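Local atomic coordinates of B12-binding domain-containing protein (Kitasatospora setae, PDB entry 6WTE), a protein that probably transfers a methyl group from S-adenosylmethionine by a non-radical route, as the radical SAM methylase TsrM, using bound cobalamin and a [4Fe-4S] cluster. Residues A[392-397]-A[405-410]; A[388-393]-A[500-505]; A[334-339]-A[343-348]. One frame throughout, in Å; residues are numbered along the deposited sequence. Where two conformers were deposited one is given.

Interaction 1. Residues A[392-397]-A[405-410]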
# COMPACT_ATOMS: atom_id res chain seq x y z
N ALA A 392 -12.26 -17.26 -18.95
CA ALA A 392 -12.60 -16.18 -19.88
C ALA A 392 -11.70 -14.98 -19.67
O ALA A 392 -11.24 -14.36 -20.64
CB ALA A 392 -14.06 -15.79 -19.70
N CYS A 393 -11.43 -14.63 -18.41
CA CYS A 393 -10.54 -13.51 -18.13
C CYS A 393 -9.10 -13.82 -18.53
O CYS A 393 -8.43 -12.99 -19.15
CB CYS A 393 -10.61 -13.14 -16.65
SG CYS A 393 -9.60 -11.71 -16.24
N VAL A 394 -8.61 -15.02 -18.19
CA VAL A 394 -7.26 -15.41 -18.59
C VAL A 394 -7.09 -15.28 -20.09
O VAL A 394 -6.15 -14.65 -20.58
CB VAL A 394 -6.94 -16.84 -18.11
CG1 VAL A 394 -5.71 -17.38 -18.82
CG2 VAL A 394 -6.72 -16.85 -16.60
N ASP A 395 -8.03 -15.86 -20.85
CA ASP A 395 -7.92 -15.85 -22.31
C ASP A 395 -7.91 -14.43 -22.86
O ASP A 395 -7.10 -14.10 -23.74
CB ASP A 395 -9.07 -16.64 -22.93
CG ASP A 395 -8.91 -18.14 -22.74
OD1 ASP A 395 -7.81 -18.58 -22.36
OD2 ASP A 395 -9.88 -18.88 -22.98
N ALA A 396 -8.80 -13.57 -22.36
CA ALA A 396 -8.87 -12.21 -22.88
C ALA A 396 -7.66 -11.39 -22.46
O ALA A 396 -7.09 -10.65 -23.28
CB ALA A 396 -10.16 -11.54 -22.41
N PHE A 397 -7.25 -11.49 -21.20
CA PHE A 397 -6.09 -10.73 -20.73
C PHE A 397 -4.81 -11.17 -21.43
O PHE A 397 -3.99 -10.33 -21.84
CB PHE A 397 -5.93 -10.86 -19.21
CG PHE A 397 -6.80 -9.92 -18.42
CD1 PHE A 397 -7.98 -9.42 -18.95
CD2 PHE A 397 -6.43 -9.54 -17.14
CE1 PHE A 397 -8.78 -8.55 -18.20
CE2 PHE A 397 -7.22 -8.68 -16.39
CZ PHE A 397 -8.40 -8.18 -16.93
N THR A 405 1.61 -10.01 -17.35
CA THR A 405 0.24 -10.18 -16.88
C THR A 405 0.30 -10.86 -15.52
O THR A 405 0.82 -11.97 -15.41
CB THR A 405 -0.58 -10.99 -17.88
OG1 THR A 405 -0.35 -10.47 -19.19
CG2 THR A 405 -2.07 -10.87 -17.57
N GLY A 406 -0.24 -10.20 -14.50
CA GLY A 406 -0.18 -10.69 -13.13
C GLY A 406 -1.55 -11.14 -12.68
O GLY A 406 -2.55 -10.46 -12.92
N PHE A 407 -1.59 -12.30 -12.03
CA PHE A 407 -2.83 -12.88 -11.53
C PHE A 407 -2.75 -13.04 -10.01
O PHE A 407 -1.74 -13.51 -9.48
CB PHE A 407 -3.11 -14.23 -12.17
CG PHE A 407 -3.19 -14.19 -13.67
CD1 PHE A 407 -4.37 -13.81 -14.30
CD2 PHE A 407 -2.09 -14.50 -14.45
CE1 PHE A 407 -4.45 -13.76 -15.67
CE2 PHE A 407 -2.16 -14.46 -15.82
CZ PHE A 407 -3.35 -14.09 -16.44
N SER A 408 -3.82 -12.65 -9.33
CA SER A 408 -3.95 -12.81 -7.89
C SER A 408 -5.20 -13.63 -7.58
O SER A 408 -6.13 -13.69 -8.39
CB SER A 408 -4.02 -11.45 -7.19
OG SER A 408 -2.84 -10.69 -7.41
N LEU A 409 -5.22 -14.25 -6.40
CA LEU A 409 -6.28 -15.16 -5.99
C LEU A 409 -6.72 -14.86 -4.56
O LEU A 409 -5.88 -14.84 -3.65
CB LEU A 409 -5.84 -16.62 -6.07
CG LEU A 409 -5.91 -17.35 -7.41
CD1 LEU A 409 -5.19 -18.68 -7.30
CD2 LEU A 409 -7.36 -17.55 -7.79
N GLY A 410 -8.02 -14.69 -4.36
CA GLY A 410 -8.55 -14.49 -3.03
C GLY A 410 -8.41 -13.05 -2.55
O GLY A 410 -7.65 -12.25 -3.10
O HOH W 1 -1.20 -10.12 -21.71
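Val394 and Phe397, one turn apart on helix 387-398, rest against Phe407 and Thr405 of strand 404-412, the CA atoms of Val394 and Phe407 lying 8.7 Å apart and those of Phe397 and Thr405 7.4 Å. Although the CB of Phe407 does not point at the helix, the end of its ring swings closer, and CE1 comes within 3.9 Å of Val394 CG2. The methyl meets the ring obliquely, and the two side chains cross at about a right angle. Val394 places CG1 anti to its backbone N (chi1 165°), which leaves CG2 as the branch that reaches Phe407. One turn further on, Phe397 CB faces Thr405 CG2 at a looser 4.2 Å. The Phe397 ring itself turns back along the helix: Cys393 SG sits 3.6 Å above its plane, over the ring centre, a sulfur-aromatic contact between residues four apart. Thr405 gives its methyl to the apolar layer, while its hydroxyl is used by water. That water donates to Phe397 O at 2.8 Å and pairs with Thr405 OG1 at 2.7 Å, bridging the last turn of the helix to the strand. The strand is fixed by backbone bonds of Gly406 to Val376 and Ala378 on one neighbouring strand and of Thr405 and Phe407 to Met515 on another; Ala378 also touches both phenylalanines, and Leu502 covers Phe407 from helix 491-503. Strand 373-380, helix 387-398 and strand 404-412 form a beta-alpha-beta unit of the radical SAM core, and this contact seats its helix on its second strand. No direct hydrogen bond spans the segments, so the buried join depends on apolar contact, with a single water supplying the polar link.

Interaction 2. Residues A[388-393]-A[500-505]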
# COMPACT_ATOMS: atom_id res chain seq x y z
N GLU A 388 -15.25 -20.98 -15.16
CA GLU A 388 -15.42 -20.45 -16.51
C GLU A 388 -15.19 -18.94 -16.55
O GLU A 388 -14.70 -18.43 -17.57
CB GLU A 388 -16.80 -20.81 -17.07
CG GLU A 388 -17.98 -20.00 -16.54
CD GLU A 388 -18.37 -18.86 -17.46
OE1 GLU A 388 -19.47 -18.30 -17.28
OE2 GLU A 388 -17.58 -18.52 -18.37
N THR A 389 -15.51 -18.22 -15.47
CA THR A 389 -15.22 -16.78 -15.46
C THR A 389 -13.71 -16.53 -15.39
O THR A 389 -13.21 -15.59 -16.02
CB THR A 389 -15.94 -16.08 -14.30
OG1 THR A 389 -15.51 -16.62 -13.05
CG2 THR A 389 -17.46 -16.20 -14.44
N VAL A 390 -12.97 -17.37 -14.67
CA VAL A 390 -11.52 -17.23 -14.63
C VAL A 390 -10.92 -17.49 -16.01
O VAL A 390 -10.10 -16.70 -16.50
CB VAL A 390 -10.90 -18.18 -13.58
CG1 VAL A 390 -9.38 -18.07 -13.61
CG2 VAL A 390 -11.42 -17.83 -12.20
N ARG A 391 -11.31 -18.59 -16.65
CA ARG A 391 -10.76 -18.91 -17.97
C ARG A 391 -11.04 -17.80 -18.97
O ARG A 391 -10.16 -17.44 -19.77
CB ARG A 391 -11.35 -20.23 -18.49
CG ARG A 391 -10.95 -21.46 -17.72
CD ARG A 391 -11.33 -22.72 -18.48
NE ARG A 391 -11.35 -23.89 -17.60
CZ ARG A 391 -12.46 -24.43 -17.12
NH1 ARG A 391 -13.65 -23.91 -17.43
NH2 ARG A 391 -12.39 -25.49 -16.33
N ALA A 392 -12.26 -17.26 -18.95
CA ALA A 392 -12.60 -16.18 -19.88
C ALA A 392 -11.70 -14.98 -19.67
O ALA A 392 -11.24 -14.36 -20.64
CB ALA A 392 -14.06 -15.79 -19.70
N CYS A 393 -11.43 -14.63 -18.41
CA CYS A 393 -10.54 -13.51 -18.13
C CYS A 393 -9.10 -13.82 -18.53
O CYS A 393 -8.43 -12.99 -19.15
CB CYS A 393 -10.61 -13.14 -16.65
SG CYS A 393 -9.60 -11.71 -16.24
N ALA A 500 -2.99 -24.21 -7.90
CA ALA A 500 -2.61 -25.15 -8.95
C ALA A 500 -3.61 -25.13 -10.10
O ALA A 500 -3.22 -25.28 -11.27
CB ALA A 500 -2.49 -26.56 -8.38
N ASP A 501 -4.90 -24.96 -9.80
CA ASP A 501 -5.92 -24.86 -10.85
C ASP A 501 -5.65 -23.68 -11.77
O ASP A 501 -5.85 -23.77 -12.98
CB ASP A 501 -7.31 -24.72 -10.23
CG ASP A 501 -7.78 -25.98 -9.52
OD1 ASP A 501 -7.32 -27.08 -9.89
OD2 ASP A 501 -8.61 -25.86 -8.60
N LEU A 502 -5.22 -22.55 -11.20
CA LEU A 502 -4.94 -21.38 -12.02
C LEU A 502 -3.72 -21.60 -12.90
O LEU A 502 -3.73 -21.24 -14.08
CB LEU A 502 -4.77 -20.15 -11.12
CG LEU A 502 -4.38 -18.83 -11.80
CD1 LEU A 502 -5.42 -18.42 -12.83
CD2 LEU A 502 -4.19 -17.74 -10.77
N TRP A 503 -2.66 -22.20 -12.34
CA TRP A 503 -1.46 -22.48 -13.14
C TRP A 503 -1.78 -23.34 -14.35
O TRP A 503 -1.17 -23.17 -15.41
CB TRP A 503 -0.41 -23.18 -12.29
CG TRP A 503 0.52 -22.26 -11.61
CD1 TRP A 503 0.27 -21.50 -10.51
CD2 TRP A 503 1.88 -22.00 -11.98
NE1 TRP A 503 1.39 -20.77 -10.17
CE2 TRP A 503 2.39 -21.06 -11.06
CE3 TRP A 503 2.72 -22.46 -13.00
CZ2 TRP A 503 3.70 -20.58 -11.13
CZ3 TRP A 503 4.01 -21.98 -13.07
CH2 TRP A 503 4.49 -21.05 -12.14
N ALA A 504 -2.72 -24.28 -14.21
CA ALA A 504 -3.05 -25.17 -15.32
C ALA A 504 -3.68 -24.44 -16.49
O ALA A 504 -3.77 -25.02 -17.58
CB ALA A 504 -3.98 -26.28 -14.83
N LEU A 505 -4.13 -23.20 -16.31
CA LEU A 505 -4.74 -22.45 -17.39
C LEU A 505 -3.72 -21.73 -18.28
O LEU A 505 -4.09 -21.27 -19.37
CB LEU A 505 -5.73 -21.42 -16.84
CG LEU A 505 -6.91 -22.02 -16.08
CD1 LEU A 505 -7.79 -20.92 -15.54
CD2 LEU A 505 -7.70 -22.96 -16.99
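Leu505 lays both of its methyls against helix 387-398, CD1 between Val390 and Arg391, CD2 against Arg391 alone. CD1 approaches Val390 CG1 at 3.8 Å, and CD2 touches Arg391 CG at 3.7 Å; the leucine crosses each partner at about a right angle. Arg391 is extended from CG to NE, and Leu505 CD2 sits beside that shaft, in contact with CG, CD and NE, 3.8 Å from the last. There the methyl lies at the edge of the guanidinium, near its plane, not over a face. Val390 carries CG1 anti to the backbone N (chi1 177°), aiming that methyl across the interface, where it also meets Leu502 CD1 at 4.1 Å, again with side chains crossing at about a right angle. The contact joins the helix of the beta-alpha-beta unit 373-380, 387-398, 404-412 to helix 491-503, which packs on strands of the same sheet although it comes some hundred positions later in the chain. An alanine in place of Leu505 would remove both methyls and would probably open a gap beside Val390 and leave the extended shank of Arg391 freer to swing. Within the later segment, a backbone bond from Leu505 N to Leu502 O closes a single turn that brings the two leucines to the same side. Leu502, the more deeply buried, also packs on Phe380 and Leu409, whereas Leu505 and Arg391 sit nearer the surface.

Interaction 3. Residues A[334-339]-A[343-348]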
# COMPACT_ATOMS: atom_id res chain seq x y z
N SER A 334 -6.77 -3.65 -14.14
CA SER A 334 -7.96 -4.01 -14.90
C SER A 334 -8.84 -4.98 -14.12
O SER A 334 -10.07 -4.90 -14.18
CB SER A 334 -7.55 -4.62 -16.25
OG SER A 334 -6.65 -3.76 -16.93
N ASP A 335 -8.21 -5.93 -13.42
CA ASP A 335 -8.79 -6.78 -12.38
C ASP A 335 -9.69 -7.89 -12.92
O ASP A 335 -9.56 -9.04 -12.47
CB ASP A 335 -9.53 -5.92 -11.35
CG ASP A 335 -8.56 -5.18 -10.44
OD1 ASP A 335 -7.42 -5.67 -10.28
OD2 ASP A 335 -8.92 -4.12 -9.89
N HIS A 336 -10.57 -7.60 -13.88
CA HIS A 336 -11.37 -8.65 -14.50
C HIS A 336 -11.93 -8.14 -15.82
O HIS A 336 -11.69 -7.01 -16.22
CB HIS A 336 -12.51 -9.12 -13.58
CG HIS A 336 -12.80 -10.59 -13.69
ND1 HIS A 336 -13.51 -11.14 -14.73
CD2 HIS A 336 -12.44 -11.62 -12.89
CE1 HIS A 336 -13.59 -12.45 -14.57
NE2 HIS A 336 -12.95 -12.77 -13.46
N ILE A 337 -12.71 -9.00 -16.48
CA ILE A 337 -13.39 -8.62 -17.72
C ILE A 337 -14.89 -8.86 -17.66
O ILE A 337 -15.65 -8.21 -18.40
CB ILE A 337 -12.78 -9.36 -18.92
CG1 ILE A 337 -13.34 -8.79 -20.23
CG2 ILE A 337 -13.07 -10.84 -18.83
CD1 ILE A 337 -12.70 -9.34 -21.49
N ARG A 338 -15.37 -9.75 -16.80
CA ARG A 338 -16.78 -10.12 -16.81
C ARG A 338 -17.61 -9.05 -16.11
O ARG A 338 -17.34 -8.73 -14.93
CB ARG A 338 -16.98 -11.47 -16.15
CG ARG A 338 -16.54 -12.65 -17.02
CD ARG A 338 -17.39 -12.73 -18.28
NE ARG A 338 -17.13 -13.94 -19.07
CZ ARG A 338 -17.66 -15.13 -18.81
NH1 ARG A 338 -18.47 -15.29 -17.78
NH2 ARG A 338 -17.36 -16.17 -19.58
N PRO A 339 -18.62 -8.47 -16.77
CA PRO A 339 -19.46 -7.46 -16.11
C PRO A 339 -20.16 -7.98 -14.87
O PRO A 339 -20.34 -7.23 -13.91
CB PRO A 339 -20.46 -7.06 -17.20
CG PRO A 339 -19.82 -7.46 -18.49
CD PRO A 339 -18.99 -8.68 -18.18
N SER A 343 -19.42 -5.63 -11.78
CA SER A 343 -20.55 -4.92 -11.19
C SER A 343 -20.52 -5.04 -9.67
O SER A 343 -20.33 -6.14 -9.13
CB SER A 343 -21.86 -5.48 -11.74
OG SER A 343 -22.98 -4.87 -11.12
N GLY A 344 -20.71 -3.92 -8.99
CA GLY A 344 -20.64 -3.87 -7.54
C GLY A 344 -19.25 -4.01 -6.96
O GLY A 344 -19.09 -3.87 -5.74
N TRP A 345 -18.24 -4.25 -7.80
CA TRP A 345 -16.86 -4.43 -7.34
C TRP A 345 -16.01 -3.22 -7.71
O TRP A 345 -15.60 -2.47 -6.83
CB TRP A 345 -16.29 -5.73 -7.90
CG TRP A 345 -14.80 -5.93 -7.77
CD1 TRP A 345 -13.93 -5.25 -6.95
CD2 TRP A 345 -14.00 -6.89 -8.48
NE1 TRP A 345 -12.65 -5.72 -7.12
CE2 TRP A 345 -12.67 -6.73 -8.05
CE3 TRP A 345 -14.29 -7.87 -9.43
CZ2 TRP A 345 -11.62 -7.51 -8.54
CZ3 TRP A 345 -13.25 -8.65 -9.92
CH2 TRP A 345 -11.93 -8.46 -9.48
N LYS A 346 -15.72 -3.02 -9.00
CA LYS A 346 -14.90 -1.88 -9.42
C LYS A 346 -15.86 -0.74 -9.74
O LYS A 346 -16.29 -0.57 -10.88
CB LYS A 346 -14.03 -2.26 -10.61
CG LYS A 346 -13.00 -3.35 -10.31
CD LYS A 346 -11.98 -2.88 -9.28
CE LYS A 346 -11.12 -1.74 -9.82
NZ LYS A 346 -10.17 -2.18 -10.90
N VAL A 347 -16.23 0.03 -8.71
CA VAL A 347 -17.30 1.00 -8.85
C VAL A 347 -16.89 2.35 -8.26
O VAL A 347 -16.01 2.45 -7.40
CB VAL A 347 -18.58 0.53 -8.15
CG1 VAL A 347 -19.03 -0.80 -8.71
CG2 VAL A 347 -18.28 0.42 -6.67
N THR A 348 -17.59 3.39 -8.72
CA THR A 348 -17.53 4.71 -8.12
C THR A 348 -18.32 4.73 -6.82
O THR A 348 -18.93 3.74 -6.41
CB THR A 348 -18.10 5.77 -9.06
OG1 THR A 348 -19.52 5.63 -9.11
CG2 THR A 348 -17.52 5.61 -10.47
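Lys346 reaches back from the loop after helix 339-342 to Asp335, at the end of strand 327-335, with a side chain curled at every bond, its four torsions all near -65°. CB points toward the 334-339 segment. CG then passes over a face of the neighbouring Trp345 ring, 3.9 Å above the plane and offset toward its rim. The bends beyond CG bring CD within 3.4 Å and CE within 3.2 Å of Asp335 OD2, and NZ closes on the same oxygen at 2.5 Å, a short salt bridge. The ammonium meets OD2 on its anti side, 33° out of the carboxylate plane. Tyr355 OH and Gln310 OE1 also bond to NZ, so the buried charge is gripped by three oxygens. Trp345 fills the space alongside: its CZ2 touches Asp335 CB and its CZ3 touches His336 CB, both at 3.8 Å, with each CB approaching the indole obliquely. The ring of His336 is steadied from its edge, where Arg338 N donates to ND1 in the ring plane, 3.1 Å away and almost straight at 178°; NE2 bonds to Glu385. Nearer the surface, Ser343 N donates to Pro339 O at 2.8 Å, a helical bond closing the short helix 339-342 that joins the segments, with Arg338 at its N-cap. Lys346 is itself the centre of an inverse gamma turn, and its side chain touches the cluster ligand Cys231 and lies about 4 Å from the [4Fe-4S] cluster, whose charge it may help to balance. The arrangement belongs to the cluster site of the radical SAM core, where loop 343-348 brings Lys346 beside the metal centre bound by Cys227, Cys231, Cys234 and Glu273.

Along the chain interaction 3 comes first, at the end of strand 327-335; helix 387-398 supplies the earlier segment of both other contacts, strand 404-412 completes interaction 1, and helix 491-503 with the residues after it completes interaction 2. Interactions 1 and 2 share Ala392 and Cys393, and their centres are 7 Å apart. The centre of interaction 3 is about 13 Å from that of interaction 1 and about 18 Å from that of interaction 2; the Arg338-Glu388 salt bridge ties it to the shared helix. Interactions 1 and 3 reach the same sheet. The series therefore runs from the cluster pocket through the core sheet and its covering helix to a later helix packed beside it.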